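Local coordinates for tetracycline Repressor, class A (Pseudomonas sp., PDB 5MRU), which represses transcription of the tetracycline-resistance gene by binding operator DNA, and loses affinity for the operator when tetracycline binds, at residues Y93-G96 with A97-H100; A185-E188 with Q189-V193. One frame throughout, in Å; residues are numbered along the deposited sequence.

Contact 1 of 2, residues Y93-G96 with A97-H100; sequences YRDG and ARIH. With MG (magnesium ion), chain C; TDC (5a,6-anhydrotetracycline), chain B.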
ATOM      1  N   TYR A  93      -5.887 -11.945  -7.506  1.00 34.60           N
ATOM      2  CA  TYR A  93      -6.054 -11.338  -8.805  1.00 34.40           C
ATOM      3  C   TYR A  93      -4.973 -10.305  -8.991  1.00 32.32           C
ATOM      4  O   TYR A  93      -4.564  -9.640  -8.064  1.00 33.45           O
ATOM      5  CB  TYR A  93      -7.464 -10.696  -8.958  1.00 34.68           C
ATOM      6  CG  TYR A  93      -8.573 -11.726  -9.021  1.00 36.82           C
ATOM      7  CD1 TYR A  93      -9.159 -12.215  -7.878  1.00 38.55           C
ATOM      8  CD2 TYR A  93      -9.010 -12.255 -10.247  1.00 38.24           C
ATOM      9  CE1 TYR A  93     -10.151 -13.196  -7.943  1.00 40.20           C
ATOM     10  CE2 TYR A  93     -10.007 -13.205 -10.310  1.00 39.35           C
ATOM     11  CZ  TYR A  93     -10.569 -13.667  -9.154  1.00 40.92           C
ATOM     12  OH  TYR A  93     -11.540 -14.616  -9.229  1.00 44.18           O
ATOM     13  N   ARG A  94      -4.505 -10.203 -10.207  1.00 31.18           N
ATOM     14  CA  ARG A  94      -3.603  -9.188 -10.580  1.00 30.85           C
ATOM     15  C   ARG A  94      -4.139  -7.823 -10.144  1.00 31.27           C
ATOM     16  O   ARG A  94      -5.330  -7.537 -10.343  1.00 31.30           O
ATOM     17  CB  ARG A  94      -3.486  -9.209 -12.087  1.00 32.11           C
ATOM     18  CG  ARG A  94      -2.702  -8.052 -12.631  1.00 33.17           C
ATOM     19  CD  ARG A  94      -1.943  -8.561 -13.818  1.00 35.72           C
ATOM     20  NE  ARG A  94      -1.396  -7.499 -14.646  1.00 36.44           N
ATOM     21  CZ  ARG A  94      -1.005  -7.702 -15.901  1.00 39.83           C
ATOM     22  NH1 ARG A  94      -1.111  -8.912 -16.443  1.00 41.27           N
ATOM     23  NH2 ARG A  94      -0.534  -6.693 -16.635  1.00 42.64           N
ATOM     24  N   ASP A  95      -3.246  -7.004  -9.566  1.00 29.09           N
ATOM     25  CA  ASP A  95      -3.525  -5.631  -9.191  1.00 28.04           C
ATOM     26  C   ASP A  95      -4.555  -5.556  -8.134  1.00 28.35           C
ATOM     27  O   ASP A  95      -5.167  -4.511  -7.926  1.00 26.98           O
ATOM     28  CB  ASP A  95      -3.969  -4.804 -10.361  1.00 28.74           C
ATOM     29  CG  ASP A  95      -2.853  -4.487 -11.289  1.00 30.98           C
ATOM     30  OD1 ASP A  95      -1.717  -4.411 -10.795  1.00 31.19           O
ATOM     31  OD2 ASP A  95      -3.119  -4.272 -12.515  1.00 35.64           O
ATOM     32  N   GLY A  96      -4.689  -6.647  -7.392  1.00 29.39           N
ATOM     33  CA  GLY A  96      -5.725  -6.710  -6.395  1.00 29.91           C
ATOM     34  C   GLY A  96      -5.604  -5.567  -5.431  1.00 30.09           C
ATOM     35  O   GLY A  96      -6.618  -4.979  -5.050  1.00 32.78           O
ATOM     36  N   ALA A  97      -4.386  -5.254  -5.001  1.00 28.84           N
ATOM     37  CA  ALA A  97      -4.245  -4.311  -3.882  1.00 29.44           C
ATOM     38  C   ALA A  97      -4.482  -2.894  -4.353  1.00 30.05           C
ATOM     39  O   ALA A  97      -5.014  -2.075  -3.628  1.00 33.67           O
ATOM     40  CB  ALA A  97      -2.865  -4.420  -3.254  1.00 29.22           C
ATOM     41  N   ARG A  98      -4.068  -2.632  -5.576  1.00 28.91           N
ATOM     42  CA  ARG A  98      -4.092  -1.341  -6.150  1.00 30.25           C
ATOM     43  C   ARG A  98      -5.527  -0.989  -6.345  1.00 31.80           C
ATOM     44  O   ARG A  98      -5.953   0.120  -6.084  1.00 32.47           O
ATOM     45  CB  ARG A  98      -3.408  -1.388  -7.501  1.00 33.68           C
ATOM     46  CG  ARG A  98      -3.008  -0.032  -7.970  1.00 40.45           C
ATOM     47  CD  ARG A  98      -2.373  -0.104  -9.338  1.00 43.30           C
ATOM     48  NE  ARG A  98      -2.896   0.955 -10.195  1.00 44.40           N
ATOM     49  CZ  ARG A  98      -2.859   0.890 -11.510  1.00 46.92           C
ATOM     50  NH1 ARG A  98      -3.354   1.872 -12.243  1.00 50.76           N
ATOM     51  NH2 ARG A  98      -2.319  -0.161 -12.097  1.00 48.07           N
ATOM     52  N   ILE A  99      -6.294  -1.967  -6.802  1.00 31.49           N
ATOM     53  CA  ILE A  99      -7.700  -1.753  -7.056  1.00 30.53           C
ATOM     54  C   ILE A  99      -8.457  -1.361  -5.816  1.00 30.19           C
ATOM     55  O   ILE A  99      -9.301  -0.481  -5.860  1.00 30.87           O
ATOM     56  CB  ILE A  99      -8.282  -2.986  -7.745  1.00 30.72           C
ATOM     57  CG1 ILE A  99      -7.831  -2.945  -9.193  1.00 30.82           C
ATOM     58  CG2 ILE A  99      -9.796  -3.008  -7.680  1.00 33.52           C
ATOM     59  CD1 ILE A  99      -8.343  -4.093 -10.019  1.00 33.08           C
ATOM     60  N   HIS A 100      -8.091  -1.974  -4.703  1.00 29.42           N
ATOM     61  CA  HIS A 100      -8.790  -1.811  -3.420  1.00 30.36           C
ATOM     62  C   HIS A 100      -8.570  -0.468  -2.801  1.00 30.58           C
ATOM     63  O   HIS A 100      -9.387   0.016  -2.025  1.00 31.04           O
ATOM     64  CB  HIS A 100      -8.287  -2.835  -2.429  1.00 29.86           C
ATOM     65  CG  HIS A 100      -8.917  -2.705  -1.106  1.00 33.28           C
ATOM     66  ND1 HIS A 100     -10.083  -3.354  -0.784  1.00 36.81           N
ATOM     67  CD2 HIS A 100      -8.600  -1.945  -0.036  1.00 36.33           C
ATOM     68  CE1 HIS A 100     -10.447  -3.027   0.443  1.00 39.27           C
ATOM     69  NE2 HIS A 100      -9.579  -2.147   0.909  1.00 39.68           N
TER
HETATM   70 MG    MG C 302     -11.079  -0.646   1.731  1.00 51.61          MG
HETATM   71  O12 TDC B 301     -10.616  -2.290   3.454  1.00 47.76           O
HETATM   72  C12 TDC B 301     -11.109  -2.478   4.601  1.00 53.38           C
HETATM   73  C1B TDC B 301     -11.656  -1.341   5.375  1.00 59.87           C
HETATM   74  C11 TDC B 301     -11.678  -0.082   4.794  1.00 61.77           C
HETATM   75  O11 TDC B 301     -11.180   0.122   3.516  1.00 57.58           O
HETATM   76  C1A TDC B 301     -12.190   1.005   5.481  1.00 68.20           C
HETATM   77  C10 TDC B 301     -12.202   2.261   4.891  1.00 71.58           C
HETATM   78  O10 TDC B 301     -11.709   2.502   3.617  1.00 71.30           O
HETATM   79  C9  TDC B 301     -12.758   3.401   5.631  1.00 77.30           C
HETATM   80  C8  TDC B 301     -13.258   3.187   6.898  1.00 79.00           C
HETATM   81  C7  TDC B 301     -13.224   1.916   7.447  1.00 77.28           C
HETATM   82  C61 TDC B 301     -12.698   0.821   6.767  1.00 71.61           C
HETATM   83  C6  TDC B 301     -12.675  -0.468   7.351  1.00 70.34           C
HETATM   84  C62 TDC B 301     -13.198  -0.755   8.728  1.00 74.70           C
HETATM   85  C51 TDC B 301     -12.160  -1.554   6.652  1.00 64.07           C
HETATM   86  C5  TDC B 301     -12.123  -2.929   7.295  1.00 63.43           C
HETATM   87  C1C TDC B 301     -11.231  -3.851   5.200  1.00 53.49           C
HETATM   88  C1  TDC B 301     -12.660  -4.379   5.032  1.00 56.45           C
HETATM   89  O1  TDC B 301     -13.475  -3.731   4.381  1.00 57.20           O
HETATM   90  O1C TDC B 301     -10.274  -4.742   4.683  1.00 47.88           O
HETATM   91  C41 TDC B 301     -11.029  -3.814   6.683  1.00 58.08           C
HETATM   92  C4  TDC B 301     -11.047  -5.227   7.351  1.00 59.19           C
HETATM   93  N4  TDC B 301      -9.740  -5.925   7.653  1.00 59.61           N
HETATM   94  C43 TDC B 301      -8.665  -5.736   6.639  1.00 55.46           C
HETATM   95  C42 TDC B 301      -9.256  -5.355   8.958  1.00 63.20           C
HETATM   96  C3  TDC B 301     -12.082  -6.151   6.692  1.00 58.52           C
HETATM   97  O3  TDC B 301     -12.218  -7.249   7.213  1.00 58.58           O
HETATM   98  C2  TDC B 301     -12.921  -5.683   5.613  1.00 59.46           C
HETATM   99  C21 TDC B 301     -13.999  -6.532   5.081  1.00 63.09           C
HETATM  100  O21 TDC B 301     -14.261  -7.620   5.616  1.00 65.03           O
HETATM  101  N21 TDC B 301     -14.811  -6.104   4.089  1.00 64.87           N
HETATM  102  O   HOH W   1     -13.036  -2.103   1.929  1.00 53.32           O
HETATM  103  O   HOH W   2      -9.968   1.036   1.375  1.00 43.06           O
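Asp-95 and Ile-99 meet where a type II beta turn, Tyr-93 to Gly-96, runs into the short helix 96-100, which delivers His-100 to the magnesium site of the tetracycline pocket. The one well-formed bond across the contact is that from Ile-99 N to Asp-95 O, 3.0 Å long with an N-H...O angle of 162°. The others are weak: Arg-98 N lies 3.2 Å from Asp-95 O, and His-100 N lies 3.4 Å from Gly-96 O. In Ile-99 a chi1 of -76° puts CG1 beside the residue's own backbone N and next to the Asp-95 carbonyl. Asp-95 holds the N-cap position, yet its carboxylate makes no capping bond; OD2 accepts from Val-22 N instead. Asp-95 OD2 stands 4.2 Å from Arg-98 NH2, beyond salt-bridge range and oblique to the guanidinium, whose NH2 forms a salt bridge with Asp-23 OD1.

At the other end of the helix, CG of His-100 lies anti to the backbone N (chi1 178°), carrying the ring away from the turn, and NE2 binds magnesium at 2.3 Å. The bound 5a,6-anhydrotetracycline chelates the ion with O11 at 1.9 Å and O12 at 2.4 Å from the metal; O12 lies at the edge of the imidazole, in its plane. Two waters complete the observed ligands: one donates to O1 of the drug, the other hydrogen-bonds to its O10. Phe-86 meets the imidazole edge-to-face. His-100 holds the metal while Asp-95 and Arg-98 bind Val-22 and Asp-23 of helix 7-24, next to the helix-turn-helix; this is consistent with the short helix relaying drug binding to the DNA-binding region.

Contact 2 of 2, residues A185-E188 with Q189-V193; sequences AAFE and QGLAV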
ATOM      1  N   ALA A 185       6.406 -14.697   4.861  1.00 53.37           N
ATOM      2  CA  ALA A 185       7.098 -14.452   6.141  1.00 55.52           C
ATOM      3  C   ALA A 185       7.009 -12.976   6.600  1.00 53.48           C
ATOM      4  O   ALA A 185       6.445 -12.674   7.675  1.00 53.27           O
ATOM      5  CB  ALA A 185       8.553 -14.882   6.050  1.00 59.73           C
ATOM      6  N   ALA A 186       7.562 -12.086   5.764  1.00 52.56           N
ATOM      7  CA  ALA A 186       7.532 -10.627   5.929  1.00 50.75           C
ATOM      8  C   ALA A 186       6.173 -10.059   6.301  1.00 47.96           C
ATOM      9  O   ALA A 186       6.066  -9.158   7.126  1.00 50.21           O
ATOM     10  CB  ALA A 186       8.002  -9.982   4.657  1.00 52.06           C
ATOM     11  N   PHE A 187       5.131 -10.581   5.699  1.00 45.01           N
ATOM     12  CA  PHE A 187       3.821 -10.112   6.030  1.00 45.09           C
ATOM     13  C   PHE A 187       3.481 -10.614   7.382  1.00 46.13           C
ATOM     14  O   PHE A 187       3.158  -9.843   8.274  1.00 47.71           O
ATOM     15  CB  PHE A 187       2.799 -10.648   5.064  1.00 45.63           C
ATOM     16  CG  PHE A 187       1.396 -10.531   5.546  1.00 45.76           C
ATOM     17  CD1 PHE A 187       0.700  -9.351   5.397  1.00 47.15           C
ATOM     18  CD2 PHE A 187       0.763 -11.611   6.116  1.00 46.45           C
ATOM     19  CE1 PHE A 187      -0.606  -9.239   5.825  1.00 49.35           C
ATOM     20  CE2 PHE A 187      -0.553 -11.512   6.546  1.00 48.99           C
ATOM     21  CZ  PHE A 187      -1.240 -10.318   6.399  1.00 49.99           C
ATOM     22  N   GLU A 188       3.562 -11.930   7.502  1.00 48.19           N
ATOM     23  CA  GLU A 188       3.252 -12.659   8.732  1.00 51.37           C
ATOM     24  C   GLU A 188       3.947 -12.081   9.966  1.00 53.11           C
ATOM     25  O   GLU A 188       3.337 -11.966  11.020  1.00 53.72           O
ATOM     26  CB  GLU A 188       3.610 -14.145   8.548  1.00 53.56           C
ATOM     27  CG  GLU A 188       2.648 -15.090   9.225  1.00 57.67           C
ATOM     28  CD  GLU A 188       1.185 -14.801   8.931  1.00 56.71           C
ATOM     29  OE1 GLU A 188       0.707 -15.121   7.827  1.00 56.85           O
ATOM     30  OE2 GLU A 188       0.496 -14.300   9.844  1.00 57.49           O
ATOM     31  N   GLN A 189       5.206 -11.691   9.807  1.00 55.93           N
ATOM     32  CA  GLN A 189       5.937 -10.986  10.860  1.00 60.12           C
ATOM     33  C   GLN A 189       5.362  -9.606  11.164  1.00 59.26           C
ATOM     34  O   GLN A 189       5.084  -9.302  12.320  1.00 60.96           O
ATOM     35  CB  GLN A 189       7.416 -10.810  10.507  1.00 64.37           C
ATOM     36  CG  GLN A 189       8.327 -11.968  10.880  1.00 71.05           C
ATOM     37  CD  GLN A 189       9.777 -11.712  10.487  1.00 77.49           C
ATOM     38  OE1 GLN A 189      10.140 -10.625  10.021  1.00 78.79           O
ATOM     39  NE2 GLN A 189      10.616 -12.716  10.672  1.00 83.39           N
ATOM     40  N   GLY A 190       5.205  -8.753  10.150  1.00 56.64           N
ATOM     41  CA  GLY A 190       4.747  -7.393  10.414  1.00 54.83           C
ATOM     42  C   GLY A 190       3.416  -7.424  11.135  1.00 52.50           C
ATOM     43  O   GLY A 190       3.153  -6.615  12.022  1.00 52.46           O
ATOM     44  N   LEU A 191       2.576  -8.368  10.722  1.00 51.23           N
ATOM     45  CA  LEU A 191       1.272  -8.608  11.315  1.00 50.90           C
ATOM     46  C   LEU A 191       1.409  -9.059  12.767  1.00 53.37           C
ATOM     47  O   LEU A 191       0.580  -8.697  13.597  1.00 52.90           O
ATOM     48  CB  LEU A 191       0.547  -9.696  10.524  1.00 50.50           C
ATOM     49  CG  LEU A 191      -0.779 -10.163  11.098  1.00 53.05           C
ATOM     50  CD1 LEU A 191      -1.783  -9.011  11.194  1.00 54.20           C
ATOM     51  CD2 LEU A 191      -1.354 -11.312  10.299  1.00 54.73           C
ATOM     52  N   ALA A 192       2.434  -9.876  13.062  1.00 55.70           N
ATOM     53  CA  ALA A 192       2.728 -10.317  14.455  1.00 58.46           C
ATOM     54  C   ALA A 192       3.060  -9.119  15.344  1.00 61.63           C
ATOM     55  O   ALA A 192       2.480  -8.944  16.416  1.00 65.92           O
ATOM     56  CB  ALA A 192       3.859 -11.329  14.489  1.00 60.63           C
ATOM     57  N   VAL A 193       3.973  -8.276  14.872  1.00 61.48           N
ATOM     58  CA  VAL A 193       4.304  -7.027  15.550  1.00 62.78           C
ATOM     59  C   VAL A 193       3.054  -6.167  15.752  1.00 61.23           C
ATOM     60  O   VAL A 193       2.806  -5.610  16.822  1.00 63.19           O
ATOM     61  CB  VAL A 193       5.314  -6.233  14.730  1.00 63.37           C
ATOM     62  CG1 VAL A 193       5.532  -4.860  15.345  1.00 68.33           C
ATOM     63  CG2 VAL A 193       6.609  -7.007  14.610  1.00 66.37           C
TER
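Backbone hydrogen bonds join Ala-185, Ala-186, Phe-187 and Glu-188 to the next turn of helix 183-199, each carbonyl accepting from the amide four residues on. The evidence for an unbroken helix is this pattern repeated four times in succession, with N-H...O angles between 141° and 168°. The shortest of the four runs from Gln-189 N to Ala-185 O, at 2.7 Å. The longest, from Gly-190 N to Ala-186 O, measures 3.2 Å.

Apolar contact is concentrated on one side. The spacing of four residues brings Phe-187 and Leu-191 to the same side of the helix, and the shared torsion, CG anti to the backbone N in both, then aligns them side by side and pointing the same way. The methyl CD2 of Leu-191 approaches the ring obliquely and touches CE2 of Phe-187 at 3.8 Å. Both side chains pack on Ala-83 of helix 75-91, and Phe-187 also meets Arg-87 there. Helix 183-199 corresponds to one of the two helices that each TetR subunit contributes to the four-helix bundle of the dimer; accordingly, Gln-189 packs on Gly-128 and Val-193 on Asn-132, both of the second subunit.

Of the polar side chains, Glu-188 lies alongside the apolar pair. Its bend at chi2 (49°) folds the carboxylate back, putting OE1 at the edge of the Phe-187 ring, in its plane, and OE2 at 3.5 Å from Leu-191 CD2. A salt bridge from OE2 to Arg-84 NE anchors the same group to helix 75-91, whereas OE1 has a hydrogen bond elsewhere in the structure. Gln-189 leaves from the opposite side of the helix, toward the second subunit, its CB passing 3.5 Å from Ala-185 O.

How the contacts relate
Contact 1 and contact 2 do not touch: their centres are 20 Å apart and their nearest atoms about 11 Å. They are related through the drug and through helix 75-91. Contact 1 supplies the metal ligand His-100, whereas in contact 2 the Leu-191 side chain stays about 9 Å from a bound anhydrotetracycline, outside the first shell. Helix 75-91 leads into the loop of residues 93-96, packs against residues 185-193, and carries Asn-82, which hydrogen-bonds the drug; the Leu-191 side chain is about 8 Å from that of Asn-82. Each contact also reaches the second subunit, so both lie near the dimer interface.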